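Local coordinates for protein large T antigen (Merkel cell polyomavirus, PDB 3QFQ) that binds the viral origin of replication through its origin binding domain, several copies of which assemble asymmetrically on the origin DNA, at residues 19-24 / 108-113; 36-41 / 73-78. All coordinates share one frame; numbering follows the deposited sequence.

Contact 1: 19-24 / 108-113; sequences IDLSDY and PEMYNN
Tyr24 turns one ring face to helix 107-113, and Glu109 sits on it: CB lies 4.2 Å from the centroid of the Tyr24 ring and 10° off its normal, a CH-pi contact over the centre of the ring. CG of Tyr24 stands anti to the carbonyl carbon (chi1 -61°), the position from which the ring extends toward the helix. Asn113 crosses the tyrosine side chain at about a right angle, its amide plane 66° from the ring plane, and brings ND2 to 3.2 Å from Tyr24 CE2, approaching the ring obliquely. The same ND2 lies 3.6 Å from the carbonyl O of Asp20, without a hydrogen bond. Met110, bent at both chi2 and chi3, folds back so that its methyl CE lies 3.6 Å from Tyr24 CB, while SD meets CB and CG of Leu21, each at 4.1 Å. Leu21 and Tyr24, the first and last residues of a type I beta turn, both contact the methionine. Asp20 OD1 is hydrogen-bonded to Tyr119 OH. With no hydrogen bond linking the two segments, the 294 Å² they bury implies that CH-pi and van der Waals contacts dock the N-terminal loop on the helix.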
loop_
_atom_site.group_PDB
_atom_site.type_symbol
_atom_site.label_atom_id
_atom_site.label_comp_id
_atom_site.label_asym_id
_atom_site.label_seq_id
_atom_site.Cartn_x
_atom_site.Cartn_y
_atom_site.Cartn_z
ATOM N N ILE B 19 -18.239 -31.466 -25.558
ATOM C CA ILE B 19 -18.117 -31.192 -26.988
ATOM C C ILE B 19 -19.428 -30.746 -27.630
ATOM O O ILE B 19 -19.426 -29.968 -28.586
ATOM C CB ILE B 19 -17.579 -32.417 -27.748
ATOM C CG1 ILE B 19 -16.331 -32.965 -27.054
ATOM C CG2 ILE B 19 -17.279 -32.061 -29.199
ATOM C CD1 ILE B 19 -15.738 -34.185 -27.728
ATOM N N ASP B 20 -20.543 -31.232 -27.099
ATOM C CA ASP B 20 -21.852 -30.949 -27.680
ATOM C C ASP B 20 -22.173 -29.451 -27.724
ATOM O O ASP B 20 -23.126 -29.035 -28.389
ATOM C CB ASP B 20 -22.951 -31.720 -26.941
ATOM C CG ASP B 20 -23.199 -31.190 -25.545
ATOM O OD1 ASP B 20 -22.427 -31.539 -24.626
ATOM O OD2 ASP B 20 -24.171 -30.426 -25.369
ATOM N N LEU B 21 -21.385 -28.643 -27.021
ATOM C CA LEU B 21 -21.538 -27.190 -27.089
ATOM C C LEU B 21 -20.190 -26.478 -27.186
ATOM O O LEU B 21 -20.117 -25.254 -27.105
ATOM C CB LEU B 21 -22.350 -26.655 -25.901
ATOM C CG LEU B 21 -21.910 -26.961 -24.465
ATOM C CD1 LEU B 21 -22.127 -28.425 -24.130
ATOM C CD2 LEU B 21 -20.462 -26.559 -24.211
ATOM N N SER B 22 -19.128 -27.256 -27.364
ATOM C CA SER B 22 -17.773 -26.713 -27.426
ATOM C C SER B 22 -17.528 -25.898 -28.695
ATOM O O SER B 22 -16.471 -25.288 -28.855
ATOM C CB SER B 22 -16.739 -27.841 -27.314
ATOM O OG SER B 22 -15.420 -27.329 -27.214
ATOM N N ASP B 23 -18.506 -25.889 -29.596
ATOM C CA ASP B 23 -18.380 -25.143 -30.841
ATOM C C ASP B 23 -18.891 -23.714 -30.668
ATOM O O ASP B 23 -18.502 -22.808 -31.407
ATOM C CB ASP B 23 -19.136 -25.852 -31.969
ATOM C CG ASP B 23 -19.107 -25.075 -33.272
ATOM O OD1 ASP B 23 -18.194 -25.317 -34.092
ATOM O OD2 ASP B 23 -20.000 -24.224 -33.477
ATOM N N TYR B 24 -19.761 -23.522 -29.682
ATOM C CA TYR B 24 -20.377 -22.224 -29.426
ATOM C C TYR B 24 -19.449 -21.293 -28.645
ATOM O O TYR B 24 -19.851 -20.198 -28.251
ATOM C CB TYR B 24 -21.690 -22.404 -28.655
ATOM C CG TYR B 24 -22.743 -23.219 -29.374
ATOM C CD1 TYR B 24 -22.699 -23.386 -30.751
ATOM C CD2 TYR B 24 -23.786 -23.819 -28.675
ATOM C CE1 TYR B 24 -23.663 -24.131 -31.413
ATOM C CE2 TYR B 24 -24.751 -24.564 -29.326
ATOM C CZ TYR B 24 -24.685 -24.716 -30.695
ATOM O OH TYR B 24 -25.644 -25.457 -31.349
ATOM N N PRO B 108 -27.408 -16.871 -27.420
ATOM C CA PRO B 108 -28.753 -17.442 -27.560
ATOM C C PRO B 108 -28.722 -18.933 -27.880
ATOM O O PRO B 108 -29.576 -19.685 -27.410
ATOM C CB PRO B 108 -29.349 -16.656 -28.734
ATOM C CG PRO B 108 -28.170 -16.089 -29.462
ATOM C CD PRO B 108 -27.158 -15.804 -28.403
ATOM N N GLU B 109 -27.742 -19.351 -28.671
ATOM C CA GLU B 109 -27.614 -20.748 -29.053
ATOM C C GLU B 109 -27.236 -21.584 -27.838
ATOM O O GLU B 109 -27.726 -22.702 -27.661
ATOM C CB GLU B 109 -26.557 -20.890 -30.147
ATOM C CG GLU B 109 -26.726 -19.894 -31.287
ATOM C CD GLU B 109 -27.988 -20.133 -32.095
ATOM O OE1 GLU B 109 -28.486 -21.279 -32.097
ATOM O OE2 GLU B 109 -28.483 -19.177 -32.728
ATOM N N MET B 110 -26.368 -21.027 -27.001
ATOM C CA MET B 110 -25.900 -21.713 -25.802
ATOM C C MET B 110 -27.029 -21.961 -24.806
ATOM O O MET B 110 -27.263 -23.097 -24.395
ATOM C CB MET B 110 -24.785 -20.914 -25.128
ATOM C CG MET B 110 -24.254 -21.562 -23.861
ATOM S SD MET B 110 -23.340 -23.082 -24.191
ATOM C CE MET B 110 -21.920 -22.424 -25.056
ATOM N N TYR B 111 -27.716 -20.891 -24.416
ATOM C CA TYR B 111 -28.805 -20.974 -23.446
ATOM C C TYR B 111 -29.758 -22.111 -23.789
ATOM O O TYR B 111 -29.980 -23.013 -22.982
ATOM C CB TYR B 111 -29.565 -19.643 -23.388
ATOM C CG TYR B 111 -30.607 -19.529 -22.288
ATOM C CD1 TYR B 111 -30.936 -18.290 -21.751
ATOM C CD2 TYR B 111 -31.271 -20.648 -21.796
ATOM C CE1 TYR B 111 -31.886 -18.166 -20.755
ATOM C CE2 TYR B 111 -32.224 -20.535 -20.797
ATOM C CZ TYR B 111 -32.527 -19.290 -20.281
ATOM O OH TYR B 111 -33.473 -19.171 -19.288
ATOM N N ASN B 112 -30.319 -22.062 -24.991
ATOM C CA ASN B 112 -31.282 -23.064 -25.424
ATOM C C ASN B 112 -30.689 -24.468 -25.451
ATOM O O ASN B 112 -31.407 -25.456 -25.308
ATOM C CB ASN B 112 -31.853 -22.696 -26.795
ATOM C CG ASN B 112 -32.480 -21.317 -26.808
ATOM O OD1 ASN B 112 -32.829 -20.770 -25.763
ATOM N ND2 ASN B 112 -32.626 -20.744 -27.996
ATOM N N ASN B 113 -29.375 -24.551 -25.633
ATOM C CA ASN B 113 -28.693 -25.839 -25.642
ATOM C C ASN B 113 -28.532 -26.390 -24.231
ATOM O O ASN B 113 -28.421 -27.600 -24.032
ATOM C CB ASN B 113 -27.328 -25.722 -26.323
ATOM C CG ASN B 113 -26.790 -27.064 -26.785
ATOM O OD1 ASN B 113 -27.003 -28.090 -26.139
ATOM N ND2 ASN B 113 -26.095 -27.062 -27.915
#

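Contact 2: 36-41 / 73-78; sequences SCFAIY and LLFITL
Phe38 and Phe75 form a reciprocal hydrogen-bonded pair: Phe38 N reaches Phe75 O at 3.0 Å in an almost straight bond, and Phe75 N returns a bond to Phe38 O. They supply two of the five main-chain hydrogen bonds between the segments; the axes of strands 37-41 and 73-77 run antiparallel at 163° and come within 4.5 Å. Ile40 and Leu73 repeat the pattern less straight, the donor Ile40 N standing well above the carbonyl plane of Leu73. Thr77 N bonds to Ser36 O, which also takes a CA-H...O contact from Ile76.

The aromatic contacts lie on the face carrying Phe38, Ile40, Leu73 and Phe75. The two phenylalanine rings are oblique, centroids 5.8 Å apart and planes at 43°. CG of Phe75 sits between its backbone N and carbonyl carbon (chi1 61°), and the ring end leans toward the neighbouring strand. Phe38 CB lies over one ring face, 4.2 Å from the Phe75 centroid, while Ile40 CD1 meets the ring edge at CE2. Ile86 of helix 83-90 packs on both phenylalanines.

Aliphatic and sulfur contacts mark the other face. Cys37 SG lies 3.7 Å from Ile76 CD1, and Ala39 CB is 3.7 Å from Leu74 CB, each within a non-hydrogen-bonded pair. Met107 of helix 107-113 touches Cys37 and Leu74.

Backbone bonds between Ala39 and Lys102 and between Leu74 and Ser63 continue the sheet beyond both strands. This buried pairing, with helices packed on both faces, is characteristic of the central antiparallel sheet of polyomavirus origin binding domains, whose sequence family belongs to the Rep clan.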
loop_
_atom_site.group_PDB
_atom_site.type_symbol
_atom_site.label_atom_id
_atom_site.label_comp_id
_atom_site.label_asym_id
_atom_site.label_seq_id
_atom_site.Cartn_x
_atom_site.Cartn_y
_atom_site.Cartn_z
ATOM N N SER B 36 -18.557 -9.400 -23.795
ATOM C CA SER B 36 -19.489 -9.118 -22.709
ATOM C C SER B 36 -20.154 -10.391 -22.195
ATOM O O SER B 36 -20.764 -10.393 -21.126
ATOM C CB SER B 36 -20.571 -8.145 -23.184
ATOM O OG SER B 36 -20.012 -6.916 -23.611
ATOM N N CYS B 37 -20.041 -11.468 -22.965
ATOM C CA CYS B 37 -20.695 -12.729 -22.632
ATOM C C CYS B 37 -19.684 -13.800 -22.234
ATOM O O CYS B 37 -18.741 -14.081 -22.974
ATOM C CB CYS B 37 -21.530 -13.223 -23.817
ATOM S SG CYS B 37 -22.758 -12.044 -24.431
ATOM N N PHE B 38 -19.891 -14.398 -21.064
ATOM C CA PHE B 38 -18.990 -15.427 -20.558
ATOM C C PHE B 38 -19.747 -16.653 -20.051
ATOM O O PHE B 38 -20.937 -16.586 -19.752
ATOM C CB PHE B 38 -18.104 -14.865 -19.441
ATOM C CG PHE B 38 -17.433 -13.566 -19.792
ATOM C CD1 PHE B 38 -16.293 -13.549 -20.578
ATOM C CD2 PHE B 38 -17.940 -12.361 -19.327
ATOM C CE1 PHE B 38 -15.674 -12.353 -20.901
ATOM C CE2 PHE B 38 -17.327 -11.165 -19.644
ATOM C CZ PHE B 38 -16.191 -11.161 -20.432
ATOM N N ALA B 39 -19.041 -17.775 -19.964
ATOM C CA ALA B 39 -19.591 -19.006 -19.405
ATOM C C ALA B 39 -18.492 -19.782 -18.680
ATOM O O ALA B 39 -17.329 -19.754 -19.092
ATOM C CB ALA B 39 -20.221 -19.856 -20.497
ATOM N N ILE B 40 -18.857 -20.467 -17.599
ATOM C CA ILE B 40 -17.875 -21.169 -16.773
ATOM C C ILE B 40 -18.322 -22.593 -16.437
ATOM O O ILE B 40 -19.505 -22.922 -16.534
ATOM C CB ILE B 40 -17.572 -20.387 -15.477
ATOM C CG1 ILE B 40 -17.325 -18.912 -15.798
ATOM C CG2 ILE B 40 -16.370 -20.980 -14.749
ATOM C CD1 ILE B 40 -16.937 -18.084 -14.603
ATOM N N TYR B 41 -17.368 -23.431 -16.039
ATOM C CA TYR B 41 -17.629 -24.849 -15.829
ATOM C C TYR B 41 -16.907 -25.368 -14.587
ATOM O O TYR B 41 -15.718 -25.689 -14.636
ATOM C CB TYR B 41 -17.188 -25.635 -17.067
ATOM C CG TYR B 41 -17.519 -27.113 -17.050
ATOM C CD1 TYR B 41 -18.242 -27.680 -16.006
ATOM C CD2 TYR B 41 -17.101 -27.945 -18.081
ATOM C CE1 TYR B 41 -18.541 -29.032 -15.995
ATOM C CE2 TYR B 41 -17.393 -29.294 -18.077
ATOM C CZ TYR B 41 -18.113 -29.832 -17.034
ATOM O OH TYR B 41 -18.405 -31.178 -17.031
ATOM N N LEU B 73 -22.220 -22.154 -15.566
ATOM C CA LEU B 73 -22.893 -20.901 -15.254
ATOM C C LEU B 73 -22.466 -19.803 -16.226
ATOM O O LEU B 73 -21.322 -19.350 -16.201
ATOM C CB LEU B 73 -22.604 -20.480 -13.809
ATOM C CG LEU B 73 -23.297 -19.223 -13.269
ATOM C CD1 LEU B 73 -23.324 -19.234 -11.749
ATOM C CD2 LEU B 73 -22.642 -17.948 -13.785
ATOM N N LEU B 74 -23.390 -19.380 -17.082
ATOM C CA LEU B 74 -23.109 -18.299 -18.020
ATOM C C LEU B 74 -23.747 -16.988 -17.570
ATOM O O LEU B 74 -24.700 -16.983 -16.790
ATOM C CB LEU B 74 -23.560 -18.671 -19.438
ATOM C CG LEU B 74 -24.958 -19.263 -19.639
ATOM C CD1 LEU B 74 -26.041 -18.306 -19.177
ATOM C CD2 LEU B 74 -25.172 -19.638 -21.101
ATOM N N PHE B 75 -23.208 -15.877 -18.059
ATOM C CA PHE B 75 -23.694 -14.559 -17.676
ATOM C C PHE B 75 -23.223 -13.489 -18.651
ATOM O O PHE B 75 -22.361 -13.732 -19.494
ATOM C CB PHE B 75 -23.238 -14.210 -16.256
ATOM C CG PHE B 75 -21.746 -14.154 -16.093
ATOM C CD1 PHE B 75 -21.067 -12.954 -16.204
ATOM C CD2 PHE B 75 -21.022 -15.305 -15.830
ATOM C CE1 PHE B 75 -19.690 -12.901 -16.052
ATOM C CE2 PHE B 75 -19.650 -15.259 -15.678
ATOM C CZ PHE B 75 -18.984 -14.056 -15.789
ATOM N N ILE B 76 -23.797 -12.300 -18.529
ATOM C CA ILE B 76 -23.427 -11.190 -19.390
ATOM C C ILE B 76 -23.360 -9.897 -18.596
ATOM O O ILE B 76 -24.238 -9.602 -17.788
ATOM C CB ILE B 76 -24.412 -11.022 -20.559
ATOM C CG1 ILE B 76 -23.967 -9.874 -21.468
ATOM C CG2 ILE B 76 -25.821 -10.787 -20.042
ATOM C CD1 ILE B 76 -24.882 -9.642 -22.646
ATOM N N THR B 77 -22.300 -9.136 -18.827
ATOM C CA THR B 77 -22.104 -7.872 -18.137
ATOM C C THR B 77 -22.439 -6.692 -19.038
ATOM O O THR B 77 -22.613 -6.848 -20.249
ATOM C CB THR B 77 -20.654 -7.732 -17.651
ATOM O OG1 THR B 77 -19.766 -7.847 -18.769
ATOM C CG2 THR B 77 -20.330 -8.818 -16.644
ATOM N N LEU B 78 -22.528 -5.513 -18.434
ATOM C CA LEU B 78 -22.774 -4.288 -19.181
ATOM C C LEU B 78 -21.473 -3.787 -19.803
ATOM O O LEU B 78 -21.431 -3.430 -20.982
ATOM C CB LEU B 78 -23.388 -3.218 -18.274
ATOM C CG LEU B 78 -24.865 -3.371 -17.891
ATOM C CD1 LEU B 78 -25.741 -3.460 -19.135
ATOM C CD2 LEU B 78 -25.102 -4.572 -16.981
#

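Helix 107-113 joins the two contacts: in contact 1 its Met110 meets the 19-24 loop, and the CG of that same Met110 lies 3.5 Å from Leu74 CD2 of contact 2. The loop is thus layered over the helix and the helix over the Ala39 and Leu74 face of the sheet, with the contact centres about 13 Å apart. Both strands of contact 2 fall in the chain between residues 24 and 108, which contact 1 brings together. Contact 2 lies about 5 Å from the chain centre and contact 1 about 11 Å, centre to centre, matching their buried and partly buried character. The nearest atom of each is about 7 Å from the bound DNA, close to the nucleic acid but not in direct contact.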